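PDB 5COZ: regulatory protein YycH-like domain-containing protein from Eubacterium rectale, which is of unknown function but may be an exported, membrane-anchored regulatory protein related to YycH. Local coordinates for residues M161-S164 / A165-E169; E169-A172 / V173-A176; I246-E250 / K251-F255. All coordinates share one frame; numbering follows the deposited sequence.

Contact 1. Residues M161-S164 / A165-E169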
loop_
_atom_site.group_PDB
_atom_site.type_symbol
_atom_site.label_atom_id
_atom_site.label_comp_id
_atom_site.label_asym_id
_atom_site.label_seq_id
_atom_site.Cartn_x
_atom_site.Cartn_y
_atom_site.Cartn_z
HETATM N N MSE A 161 9.847 0.740 -22.916
HETATM C CA MSE A 161 10.510 0.065 -24.014
HETATM C C MSE A 161 11.590 -0.940 -23.631
HETATM O O MSE A 161 11.955 -1.751 -24.490
HETATM C CB MSE A 161 11.086 1.082 -24.983
HETATM C CG MSE A 161 9.992 1.729 -25.822
HETATM SE SE MSE A 161 10.685 2.770 -27.302
HETATM C CE MSE A 161 11.130 4.292 -26.286
ATOM N N PHE A 162 12.077 -0.931 -22.384
ATOM C CA PHE A 162 13.166 -1.837 -22.014
ATOM C C PHE A 162 12.656 -3.218 -21.609
ATOM O O PHE A 162 13.439 -4.169 -21.632
ATOM C CB PHE A 162 14.030 -1.225 -20.903
ATOM C CG PHE A 162 13.259 -0.821 -19.663
ATOM C CD1 PHE A 162 13.073 -1.719 -18.614
ATOM C CD2 PHE A 162 12.770 0.474 -19.520
ATOM C CE1 PHE A 162 12.373 -1.332 -17.462
ATOM C CE2 PHE A 162 12.083 0.858 -18.369
ATOM C CZ PHE A 162 11.859 -0.057 -17.363
HETATM N N MSE A 163 11.367 -3.325 -21.226
HETATM C CA MSE A 163 10.750 -4.605 -20.888
HETATM C C MSE A 163 9.245 -4.408 -20.775
HETATM O O MSE A 163 8.771 -3.315 -20.447
HETATM C CB MSE A 163 11.348 -5.238 -19.611
HETATM C CG MSE A 163 10.829 -4.627 -18.313
HETATM SE SE MSE A 163 11.847 -5.096 -16.731
HETATM C CE MSE A 163 11.930 -6.989 -16.942
ATOM N N SER A 164 8.492 -5.469 -21.082
ATOM C CA SER A 164 7.039 -5.386 -21.007
ATOM C C SER A 164 6.591 -5.346 -19.545
ATOM O O SER A 164 7.340 -5.763 -18.642
ATOM C CB SER A 164 6.388 -6.573 -21.711
ATOM O OG SER A 164 6.648 -7.763 -20.978
ATOM N N ALA A 165 5.360 -4.889 -19.315
ATOM C CA ALA A 165 4.815 -4.874 -17.956
ATOM C C ALA A 165 4.709 -6.298 -17.406
ATOM O O ALA A 165 4.977 -6.510 -16.223
ATOM C CB ALA A 165 3.458 -4.211 -17.953
ATOM N N GLU A 166 4.374 -7.272 -18.293
ATOM C CA GLU A 166 4.274 -8.681 -17.912
ATOM C C GLU A 166 5.646 -9.204 -17.449
ATOM O O GLU A 166 5.725 -9.854 -16.399
ATOM C CB GLU A 166 3.715 -9.509 -19.081
ATOM C CG GLU A 166 3.516 -10.982 -18.764
ATOM C CD GLU A 166 3.119 -11.863 -19.934
ATOM O OE1 GLU A 166 3.810 -11.824 -20.979
ATOM O OE2 GLU A 166 2.152 -12.644 -19.779
ATOM N N GLU A 167 6.729 -8.916 -18.202
ATOM C CA GLU A 167 8.065 -9.353 -17.832
ATOM C C GLU A 167 8.524 -8.650 -16.534
ATOM O O GLU A 167 9.140 -9.280 -15.675
ATOM C CB GLU A 167 9.055 -9.122 -18.979
ATOM C CG GLU A 167 10.344 -9.909 -18.782
ATOM C CD GLU A 167 11.399 -9.815 -19.870
ATOM O OE1 GLU A 167 11.033 -9.831 -21.067
ATOM O OE2 GLU A 167 12.602 -9.806 -19.521
ATOM N N ALA A 168 8.190 -7.356 -16.384
ATOM C CA ALA A 168 8.524 -6.593 -15.194
ATOM C C ALA A 168 7.804 -7.176 -13.957
ATOM O O ALA A 168 8.438 -7.351 -12.917
ATOM C CB ALA A 168 8.136 -5.128 -15.406
ATOM N N GLU A 169 6.535 -7.572 -14.133
ATOM C CA GLU A 169 5.766 -8.189 -13.044
ATOM C C GLU A 169 6.371 -9.526 -12.636
ATOM O O GLU A 169 6.452 -9.822 -11.444
ATOM C CB GLU A 169 4.302 -8.361 -13.432
ATOM C CG GLU A 169 3.501 -8.821 -12.224
ATOM C CD GLU A 169 2.006 -8.932 -12.390
ATOM O OE1 GLU A 169 1.474 -8.467 -13.422
ATOM O OE2 GLU A 169 1.360 -9.445 -11.450
HETATM O O HOH W 1 9.893 -7.654 -22.079
HETATM O O HOH W 2 5.921 -10.028 -22.331
#

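Contact 2. Residues E169-A172 / V173-A176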
loop_
_atom_site.group_PDB
_atom_site.type_symbol
_atom_site.label_atom_id
_atom_site.label_comp_id
_atom_site.label_asym_id
_atom_site.label_seq_id
_atom_site.Cartn_x
_atom_site.Cartn_y
_atom_site.Cartn_z
ATOM N N GLU A 169 6.535 -7.572 -14.133
ATOM C CA GLU A 169 5.766 -8.189 -13.044
ATOM C C GLU A 169 6.371 -9.526 -12.636
ATOM O O GLU A 169 6.452 -9.822 -11.444
ATOM C CB GLU A 169 4.302 -8.361 -13.432
ATOM C CG GLU A 169 3.501 -8.821 -12.224
ATOM C CD GLU A 169 2.006 -8.932 -12.390
ATOM O OE1 GLU A 169 1.474 -8.467 -13.422
ATOM O OE2 GLU A 169 1.360 -9.445 -11.450
ATOM N N GLU A 170 6.851 -10.304 -13.609
ATOM C CA GLU A 170 7.495 -11.580 -13.294
ATOM C C GLU A 170 8.749 -11.358 -12.441
ATOM O O GLU A 170 8.983 -12.110 -11.487
ATOM C CB GLU A 170 7.834 -12.336 -14.582
ATOM C CG GLU A 170 6.595 -12.930 -15.236
ATOM C CD GLU A 170 6.719 -13.500 -16.640
ATOM O OE1 GLU A 170 7.770 -13.298 -17.287
ATOM O OE2 GLU A 170 5.736 -14.119 -17.109
ATOM N N LEU A 171 9.534 -10.292 -12.725
ATOM C CA LEU A 171 10.708 -9.990 -11.919
ATOM C C LEU A 171 10.305 -9.513 -10.507
ATOM O O LEU A 171 10.949 -9.884 -9.523
ATOM C CB LEU A 171 11.576 -8.940 -12.627
ATOM C CG LEU A 171 12.857 -8.502 -11.912
ATOM C CD1 LEU A 171 13.756 -9.698 -11.524
ATOM C CD2 LEU A 171 13.595 -7.472 -12.749
ATOM N N ALA A 172 9.230 -8.712 -10.407
ATOM C CA ALA A 172 8.774 -8.249 -9.078
ATOM C C ALA A 172 8.302 -9.450 -8.216
ATOM O O ALA A 172 8.669 -9.543 -7.047
ATOM C CB ALA A 172 7.659 -7.234 -9.241
ATOM N N VAL A 173 7.576 -10.416 -8.844
ATOM C CA VAL A 173 7.050 -11.608 -8.155
ATOM C C VAL A 173 8.226 -12.496 -7.702
ATOM O O VAL A 173 8.251 -12.968 -6.562
ATOM C CB VAL A 173 6.049 -12.341 -9.097
ATOM C CG1 VAL A 173 5.768 -13.770 -8.610
ATOM C CG2 VAL A 173 4.745 -11.548 -9.226
ATOM N N LYS A 174 9.222 -12.668 -8.583
ATOM C CA LYS A 174 10.422 -13.454 -8.284
ATOM C C LYS A 174 11.200 -12.808 -7.122
ATOM O O LYS A 174 11.654 -13.516 -6.224
ATOM C CB LYS A 174 11.296 -13.576 -9.547
ATOM C CG LYS A 174 12.618 -14.315 -9.365
ATOM C CD LYS A 174 13.483 -14.090 -10.612
ATOM C CE LYS A 174 14.890 -14.629 -10.484
ATOM N NZ LYS A 174 14.938 -16.096 -10.705
ATOM N N THR A 175 11.263 -11.461 -7.085
ATOM C CA THR A 175 11.987 -10.755 -6.016
ATOM C C THR A 175 11.272 -10.912 -4.665
ATOM O O THR A 175 11.926 -11.153 -3.654
ATOM C CB THR A 175 12.170 -9.277 -6.386
ATOM O OG1 THR A 175 12.839 -9.218 -7.653
ATOM C CG2 THR A 175 12.994 -8.511 -5.354
ATOM N N ALA A 176 9.931 -10.766 -4.645
ATOM C CA ALA A 176 9.205 -10.944 -3.384
ATOM C C ALA A 176 9.395 -12.378 -2.868
ATOM O O ALA A 176 9.532 -12.584 -1.668
ATOM C CB ALA A 176 7.721 -10.630 -3.577
#

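Contact 3. Residues I246-E250 / K251-F255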
loop_
_atom_site.group_PDB
_atom_site.type_symbol
_atom_site.label_atom_id
_atom_site.label_comp_id
_atom_site.label_asym_id
_atom_site.label_seq_id
_atom_site.Cartn_x
_atom_site.Cartn_y
_atom_site.Cartn_z
ATOM N N ILE A 246 8.605 -2.086 -5.313
ATOM C CA ILE A 246 9.702 -2.606 -6.133
ATOM C C ILE A 246 9.693 -1.851 -7.429
ATOM O O ILE A 246 8.727 -1.939 -8.196
ATOM C CB ILE A 246 9.557 -4.125 -6.373
ATOM C CG1 ILE A 246 9.260 -4.890 -5.036
ATOM C CG2 ILE A 246 10.832 -4.654 -7.091
ATOM C CD1 ILE A 246 9.269 -6.493 -5.160
ATOM N N ALA A 247 10.752 -1.089 -7.674
ATOM C CA ALA A 247 10.845 -0.330 -8.928
ATOM C C ALA A 247 11.954 -0.867 -9.784
ATOM O O ALA A 247 12.945 -1.386 -9.248
ATOM C CB ALA A 247 11.089 1.137 -8.645
HETATM N N MSE A 248 11.819 -0.714 -11.108
HETATM C CA MSE A 248 12.879 -1.151 -12.012
HETATM C C MSE A 248 12.962 -0.263 -13.235
HETATM O O MSE A 248 11.952 0.268 -13.704
HETATM C CB MSE A 248 12.688 -2.603 -12.435
HETATM C CG MSE A 248 11.360 -2.851 -13.098
HETATM SE SE MSE A 248 10.892 -4.715 -13.140
HETATM C CE MSE A 248 10.536 -5.063 -11.331
ATOM N N ASP A 249 14.174 -0.072 -13.718
ATOM C CA ASP A 249 14.450 0.723 -14.901
ATOM C C ASP A 249 15.222 -0.196 -15.856
ATOM O O ASP A 249 15.302 -1.406 -15.613
ATOM C CB ASP A 249 15.193 2.017 -14.533
ATOM C CG ASP A 249 16.478 1.832 -13.743
ATOM O OD1 ASP A 249 17.129 0.757 -13.892
ATOM O OD2 ASP A 249 16.865 2.773 -13.019
ATOM N N GLU A 250 15.806 0.357 -16.934
ATOM C CA GLU A 250 16.518 -0.463 -17.919
ATOM C C GLU A 250 17.744 -1.192 -17.328
ATOM O O GLU A 250 18.237 -2.145 -17.950
ATOM C CB GLU A 250 16.922 0.409 -19.120
ATOM C CG GLU A 250 17.955 1.475 -18.780
ATOM C CD GLU A 250 18.471 2.290 -19.951
ATOM O OE1 GLU A 250 17.831 2.282 -21.028
ATOM O OE2 GLU A 250 19.501 2.977 -19.770
ATOM N N LYS A 251 18.227 -0.747 -16.163
ATOM C CA LYS A 251 19.386 -1.360 -15.488
ATOM C C LYS A 251 18.962 -2.475 -14.515
ATOM O O LYS A 251 19.827 -3.180 -13.984
ATOM C CB LYS A 251 20.214 -0.290 -14.772
ATOM C CG LYS A 251 20.953 0.631 -15.754
ATOM C CD LYS A 251 21.764 1.693 -15.035
ATOM C CE LYS A 251 21.692 3.033 -15.713
ATOM N NZ LYS A 251 22.454 4.067 -14.962
ATOM N N GLY A 252 17.651 -2.665 -14.327
ATOM C CA GLY A 252 17.127 -3.677 -13.413
ATOM C C GLY A 252 16.446 -3.022 -12.224
ATOM O O GLY A 252 16.060 -1.845 -12.304
ATOM N N ILE A 253 16.295 -3.753 -11.100
ATOM C CA ILE A 253 15.675 -3.218 -9.895
ATOM C C ILE A 253 16.447 -1.972 -9.459
ATOM O O ILE A 253 17.675 -2.013 -9.389
ATOM C CB ILE A 253 15.623 -4.291 -8.764
ATOM C CG1 ILE A 253 14.944 -5.615 -9.238
ATOM C CG2 ILE A 253 15.002 -3.750 -7.454
ATOM C CD1 ILE A 253 13.487 -5.537 -9.595
ATOM N N SER A 254 15.742 -0.885 -9.171
ATOM C CA SER A 254 16.384 0.362 -8.778
ATOM C C SER A 254 15.939 0.870 -7.407
ATOM O O SER A 254 16.535 1.807 -6.893
ATOM C CB SER A 254 16.054 1.421 -9.832
ATOM O OG SER A 254 14.642 1.606 -9.846
ATOM N N PHE A 255 14.884 0.286 -6.822
ATOM C CA PHE A 255 14.331 0.751 -5.556
ATOM C C PHE A 255 13.519 -0.363 -4.951
ATOM O O PHE A 255 12.698 -0.964 -5.645
ATOM C CB PHE A 255 13.448 1.995 -5.829
ATOM C CG PHE A 255 12.875 2.676 -4.615
ATOM C CD1 PHE A 255 11.684 2.236 -4.050
ATOM C CD2 PHE A 255 13.484 3.804 -4.082
ATOM C CE1 PHE A 255 11.133 2.890 -2.942
ATOM C CE2 PHE A 255 12.919 4.468 -2.985
ATOM C CZ PHE A 255 11.740 4.018 -2.444
HETATM O O HOH W 3 14.714 3.863 -11.465
HETATM O O HOH W 4 18.690 -0.407 -11.670
#

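Contact 1. Residues M161-S164 / A165-E169
Ser164 holds its OG between its own backbone N and carbonyl carbon (chi1 68°), which aims the hydroxyl along the chain at the backbone of Glu167. The bond from Glu167 N to Ser164 OG is 3.0 Å long and nearly straight, with 163° at the hydrogen. Ser164 is therefore the N-cap of helix 165-178, and its own carbonyl O starts the regular pattern by accepting from Ala168 N at 2.9 Å. Glu167 extends its chain back toward the cap, where a water accepts from Ser164 N and donates to Glu167 OE1 at 2.7 Å, a water-mediated counterpart of the capping-box return bond, which is not made directly. A second water joins Ser164 OG to Glu166 OE1, the latter at 3.1 Å. Just before the cap, the selenomethionine Met163 bends at its last torsion and lays SE against Ala168 CB at 3.9 Å; the Met163 and Glu167 side chains cross at about a right angle, CE coming 3.8 Å from Glu167 CG. In the conformer described, this pairing of the residue before the N-cap with the fourth residue of the helix is consistent with a hydrophobic staple. Ala168 also rests on Tyr212, whose OH bonds to Met163 O, and Gln159 OE1 accepts from Ala165 N. Replacing Ser164 by alanine removes OG, and Glu167 N would probably lose its capping acceptor and the water on Glu166 OE1 its second anchor. The nearby carboxylates of Glu166 and Glu167 would probably interact favourably with the helix dipole.

Contact 2. Residues E169-A172 / V173-A176
The flat peptide carbonyl of Leu171 is approached by Thr175 from both faces: Thr175 N is tilted 26° to one side of the plane, 2.9 Å from Leu171 O, and Thr175 OG1 33° to the opposite side, 2.7 Å from the same atom. Two bonds thus grip one oxygen. The hydroxyl is placed there because OG1 stands anti to the carbonyl carbon of Thr175 and beside its backbone N (chi1 -56°), folding back over the preceding turn. Leu171 CD1 crosses Thr175 at a slant, 4.0 Å from Thr175 OG1. At the carbonyl of Glu169, by contrast, Val173 N arrives almost head-on to the oxygen, at 2.9 Å, and Val173 CG2 packs beside it, 3.3 Å from Glu169 O. These are successive i to i+4 links of one alpha helix, 165-178, continued by Lys174 N to Glu170 O and by Ala176 N to Ala172 O; the Thr175 hydroxyl adds a side-chain bond to the carbonyl one turn back, a common way for a threonine to satisfy its OH inside a helix. The helix is amphipathic. Ala172 and Ala176 sit on its buried side against strand 211-220, Ala172 on Phe214 and Met216, Ala176 on Met216, and Leu171 turns to Met248 and Ile253 on the neighbouring hairpin. Glu170, Val173 and Lys174 lie on the exposed side, Lys174 running outward from CB, which itself rests 3.4 Å from Glu170 O. Glu169 lets its CG pass 4.2 Å from Val173 CG2 and sends OE2 to Asn187 ND2.

Contact 3. Residues I246-E250 / K251-F255
Asp249 folds its side chain over the turn, toward Lys251 N and Ser254 CB. Its CB leaves the strand on the face that also carries Ala247 and Phe255, and a chi1 of 55° swings CG to 4.0 Å from Ser254 CB. At the tip the two oxygens part company. OD1 accepts from Lys251 N at 2.9 Å, the donor standing above the carboxylate plane, which closes an Asx turn inside the type I beta turn of Asp249 to Gly252. OD2 lies 3.6 Å from Ser254 CB and accepts a hydrogen bond from a water that also bonds to Ser254 OG. Gly252 closes the hairpin with a pair of backbone bonds to Asp249; at its backbone angles a side chain would jam against the carbonyl of Lys251. Further along, the register slips by one: Ser254 and Phe255 both face Ala247, a classic beta bulge, with Ser254 N to Ala247 O and Ala247 N to Phe255 O each 2.8 Å. The other face of the hairpin carries Met248 and Ile253, whose ends approach each other, though both residues have a second conformer and the detail is doubtful. Strand 211-220 pairs with strand 244-249, and strand 125-128 flanks strand 252-258. Helix 165-178 covers the Met248 and Ile253 face through Ala168 and Leu171, while helix 130-137 lies against Ala247 and Phe255 through Val136.

In the fold
Contact 1 caps the start of helix 165-178 and contact 2 follows along the same helix, sharing Glu169; contact 3 is the hairpin that this helix packs upon, and each pair of centres is 11 Å apart. The loop ahead of the helix reaches the hairpin turn, with Phe162 CE1 3.5 Å from Asp249 C. Deeper along the helix, Ala172 O of contact 2 lies 3.6 Å from Ile246 CD1, and Leu171 CD2 lies 3.9 Å from Met248 SE in the conformer described. The sodium ion, bound at Gln208 and Asp210, is about 10 Å from the side chain of Glu250 in contact 3, while contact 1 adjoins a sodium ligand through Phe162, which touches Asp210.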